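Local atomic coordinates of TrwG protein (Bartonella grahamii, PDB entry 4NHF), a protein that belongs to the VirB8 family and probably serves as an inner-membrane assembly component of the Trw type IV secretion machinery, represented here by its soluble domain. Residues V53-N58 with T104-R108. Residues are numbered along the deposited sequence; the frame is centred on the assembly and turned at random.
Sequences VLNREN and TVKVR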
ATOM      1  N   VAL A  53       5.298   7.028  -5.368  1.00 12.64           N
ATOM      2  CA  VAL A  53       4.639   7.682  -6.471  1.00 12.75           C
ATOM      3  C   VAL A  53       3.183   7.247  -6.465  1.00 12.70           C
ATOM      4  O   VAL A  53       2.309   8.099  -6.626  1.00 12.80           O
ATOM      5  CB  VAL A  53       5.359   7.326  -7.786  1.00 12.90           C
ATOM      6  CG1 VAL A  53       4.565   7.730  -8.977  1.00 13.29           C
ATOM      7  CG2 VAL A  53       6.745   7.989  -7.815  1.00 13.10           C
ATOM      8  N   LEU A  54       2.929   5.946  -6.248  1.00 12.79           N
ATOM      9  CA  LEU A  54       1.551   5.428  -6.157  1.00 13.20           C
ATOM     10  C   LEU A  54       0.749   6.105  -5.042  1.00 13.87           C
ATOM     11  O   LEU A  54      -0.447   6.411  -5.250  1.00 14.18           O
ATOM     12  CB  LEU A  54       1.445   3.922  -5.953  1.00 13.23           C
ATOM     13  CG  LEU A  54       1.981   3.083  -7.100  1.00 13.51           C
ATOM     14  CD1 LEU A  54       1.934   1.601  -6.728  1.00 13.92           C
ATOM     15  CD2 LEU A  54       1.233   3.411  -8.370  1.00 13.91           C
ATOM     16  N   ASN A  55       1.370   6.382  -3.906  1.00 13.79           N
ATOM     17  CA  ASN A  55       0.628   7.090  -2.855  1.00 14.48           C
ATOM     18  C   ASN A  55       0.496   8.596  -3.098  1.00 14.76           C
ATOM     19  O   ASN A  55      -0.550   9.190  -2.835  1.00 14.59           O
ATOM     20  CB  ASN A  55       1.235   6.845  -1.495  1.00 14.41           C
ATOM     21  CG  ASN A  55       0.793   5.515  -0.928  1.00 15.19           C
ATOM     22  OD1 ASN A  55      -0.287   5.410  -0.315  1.00 15.90           O
ATOM     23  ND2 ASN A  55       1.616   4.489  -1.124  1.00 15.22           N
ATOM     24  N   ARG A  56       1.583   9.217  -3.539  1.00 14.31           N
ATOM     25  CA  ARG A  56       1.521  10.649  -3.688  1.00 14.57           C
ATOM     26  C   ARG A  56       0.615  11.110  -4.861  1.00 14.87           C
ATOM     27  O   ARG A  56       0.001  12.154  -4.761  1.00 14.70           O
ATOM     28  CB  ARG A  56       2.927  11.218  -3.800  1.00 14.43           C
ATOM     29  CG  ARG A  56       2.969  12.698  -4.100  1.00 15.10           C
ATOM     30  CD  ARG A  56       4.370  13.249  -3.900  1.00 15.32           C
ATOM     31  NE  ARG A  56       4.393  14.680  -4.222  1.00 16.11           N
ATOM     32  CZ  ARG A  56       5.262  15.593  -3.800  1.00 16.35           C
ATOM     33  NH1 ARG A  56       6.242  15.318  -2.951  1.00 16.28           N
ATOM     34  NH2 ARG A  56       5.110  16.847  -4.217  1.00 16.84           N
ATOM     35  N   GLU A  57       0.587  10.365  -5.959  1.00 14.72           N
ATOM     36  CA  GLU A  57      -0.051  10.843  -7.172  1.00 15.71           C
ATOM     37  C   GLU A  57      -1.471  10.348  -7.295  1.00 15.73           C
ATOM     38  O   GLU A  57      -2.224  10.877  -8.070  1.00 16.48           O
ATOM     39  CB  GLU A  57       0.787  10.451  -8.412  1.00 16.08           C
ATOM     40  CG  GLU A  57       2.184  11.093  -8.453  1.00 15.87           C
ATOM     41  CD  GLU A  57       2.188  12.603  -8.605  1.00 16.89           C
ATOM     42  OE1 GLU A  57       1.196  13.203  -9.023  1.00 17.15           O
ATOM     43  OE2 GLU A  57       3.217  13.206  -8.289  1.00 18.01           O
ATOM     44  N   ASN A  58      -1.846   9.345  -6.495  1.00 15.57           N
ATOM     45  CA  ASN A  58      -3.227   8.799  -6.466  1.00 15.90           C
ATOM     46  C   ASN A  58      -4.189   9.819  -5.844  1.00 16.53           C
ATOM     47  O   ASN A  58      -3.786  10.549  -4.953  1.00 16.35           O
ATOM     48  CB  ASN A  58      -3.241   7.527  -5.599  1.00 15.96           C
ATOM     49  CG  ASN A  58      -4.562   6.746  -5.696  1.00 16.59           C
ATOM     50  OD1 ASN A  58      -5.040   6.434  -6.791  1.00 17.43           O
ATOM     51  ND2 ASN A  58      -5.135   6.445  -4.575  1.00 16.51           N
ATOM     52  N   THR A 104      -6.219   8.042 -11.050  1.00 20.23           N
ATOM     53  CA  THR A 104      -5.526   6.789 -11.001  1.00 20.46           C
ATOM     54  C   THR A 104      -4.120   6.984 -11.572  1.00 19.95           C
ATOM     55  O   THR A 104      -3.895   7.891 -12.358  1.00 20.21           O
ATOM     56  CB  THR A 104      -6.266   5.677 -11.721  1.00 22.12           C
ATOM     57  OG1 THR A 104      -6.356   5.994 -13.097  1.00 24.41           O
ATOM     58  CG2 THR A 104      -7.623   5.562 -11.195  1.00 23.15           C
ATOM     59  N   VAL A 105      -3.176   6.167 -11.108  1.00 18.74           N
ATOM     60  CA  VAL A 105      -1.743   6.265 -11.475  1.00 18.24           C
ATOM     61  C   VAL A 105      -1.260   4.930 -11.985  1.00 18.27           C
ATOM     62  O   VAL A 105      -1.530   3.891 -11.363  1.00 17.80           O
ATOM     63  CB  VAL A 105      -0.864   6.538 -10.235  1.00 17.80           C
ATOM     64  CG1 VAL A 105       0.618   6.709 -10.628  1.00 17.34           C
ATOM     65  CG2 VAL A 105      -1.389   7.689  -9.422  1.00 17.60           C
ATOM     66  N   LYS A 106      -0.600   4.940 -13.140  1.00 18.58           N
ATOM     67  CA  LYS A 106       0.113   3.781 -13.628  1.00 19.17           C
ATOM     68  C   LYS A 106       1.575   4.120 -13.750  1.00 18.80           C
ATOM     69  O   LYS A 106       1.942   5.043 -14.501  1.00 19.33           O
ATOM     70  CB  LYS A 106      -0.420   3.333 -15.013  1.00 20.51           C
ATOM     71  N   VAL A 107       2.426   3.386 -13.057  1.00 18.08           N
ATOM     72  CA  VAL A 107       3.872   3.575 -13.193  1.00 17.98           C
ATOM     73  C   VAL A 107       4.358   2.784 -14.412  1.00 19.32           C
ATOM     74  O   VAL A 107       4.104   1.591 -14.527  1.00 20.03           O
ATOM     75  CB  VAL A 107       4.609   3.188 -11.921  1.00 17.07           C
ATOM     76  CG1 VAL A 107       6.155   3.245 -12.099  1.00 17.09           C
ATOM     77  CG2 VAL A 107       4.121   4.080 -10.798  1.00 16.47           C
ATOM     78  N   ARG A 108       5.032   3.455 -15.327  1.00 20.15           N
ATOM     79  CA  ARG A 108       5.523   2.791 -16.511  1.00 22.49           C
ATOM     80  C   ARG A 108       6.954   2.300 -16.385  1.00 21.24           C
ATOM     81  O   ARG A 108       7.247   1.189 -16.822  1.00 21.74           O
ATOM     82  CB  ARG A 108       5.371   3.693 -17.709  1.00 25.83           C
ATOM     83  CG  ARG A 108       3.899   3.978 -18.005  1.00 29.37           C
ATOM     84  CD  ARG A 108       3.082   2.719 -18.357  1.00 32.47           C
ATOM     85  NE  ARG A 108       3.368   2.343 -19.752  1.00 36.50           N
ATOM     86  CZ  ARG A 108       3.860   1.180 -20.162  1.00 41.40           C
ATOM     87  NH1 ARG A 108       4.121   0.181 -19.312  1.00 44.47           N
ATOM     88  NH2 ARG A 108       4.083   1.012 -21.458  1.00 45.26           N
TER
HETATM   89  O   HOH W   1      -4.061   4.809  -8.706  1.00 19.58           O
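The first helix of the soluble VirB8 domain, residues 42-57, packs its last turn on edge strand 102-112 of the antiparallel sheet, where Val105 meets the backbone of Glu57 and Asn58. Its CG2 lies 3.4 Å from both Glu57 C and Asn58 N, and 3.7 Å from Glu57 CB. The other branch, CG1, stands anti to the backbone N of Val105 (chi1 -177°), which brings it up to Leu54 CD2, while CG2 takes the backbone side of the turn. Leu54 leaves the helix beside the strand, and its CD2 ends nearer, 4.0 Å from Val105 CG1 and 3.8 Å from Val107 CG2. The side chains of Leu54 and Val107 cross at nearly a right angle, and Val107 CG2 also approaches Val53 CG1 at 4.1 Å.

This is the helix-on-sheet layer of the NTF2-like fold shared by VirB8 proteins: the local helix and strand axes run at 153°, close to antiparallel, and 8.2 Å apart. Val105 and Val107, two residues apart, present their side chains to the helix, while Thr104 and Lys106 turn theirs away. Glu57 brings only the base of its side chain to Val105; the chain bends at chi2 (-66°), and OE2 is hydrogen-bonded to Tyr170 OH on strand 165-174.

Past this apolar patch the contact becomes polar. A water donates to Asn58 OD1 at 2.7 Å and accepts from Val105 N at 2.9 Å, bridging Asn58 to the strand. Asn58 ND2 is hydrogen-bonded to Asn67 OD1 on helix 64-73. With OD1 on the water and ND2 on Asn67, the amide is held at both ends, beside Asp60, which is a calcium ligand in a structure of this protein although no calcium is bound to this chain here.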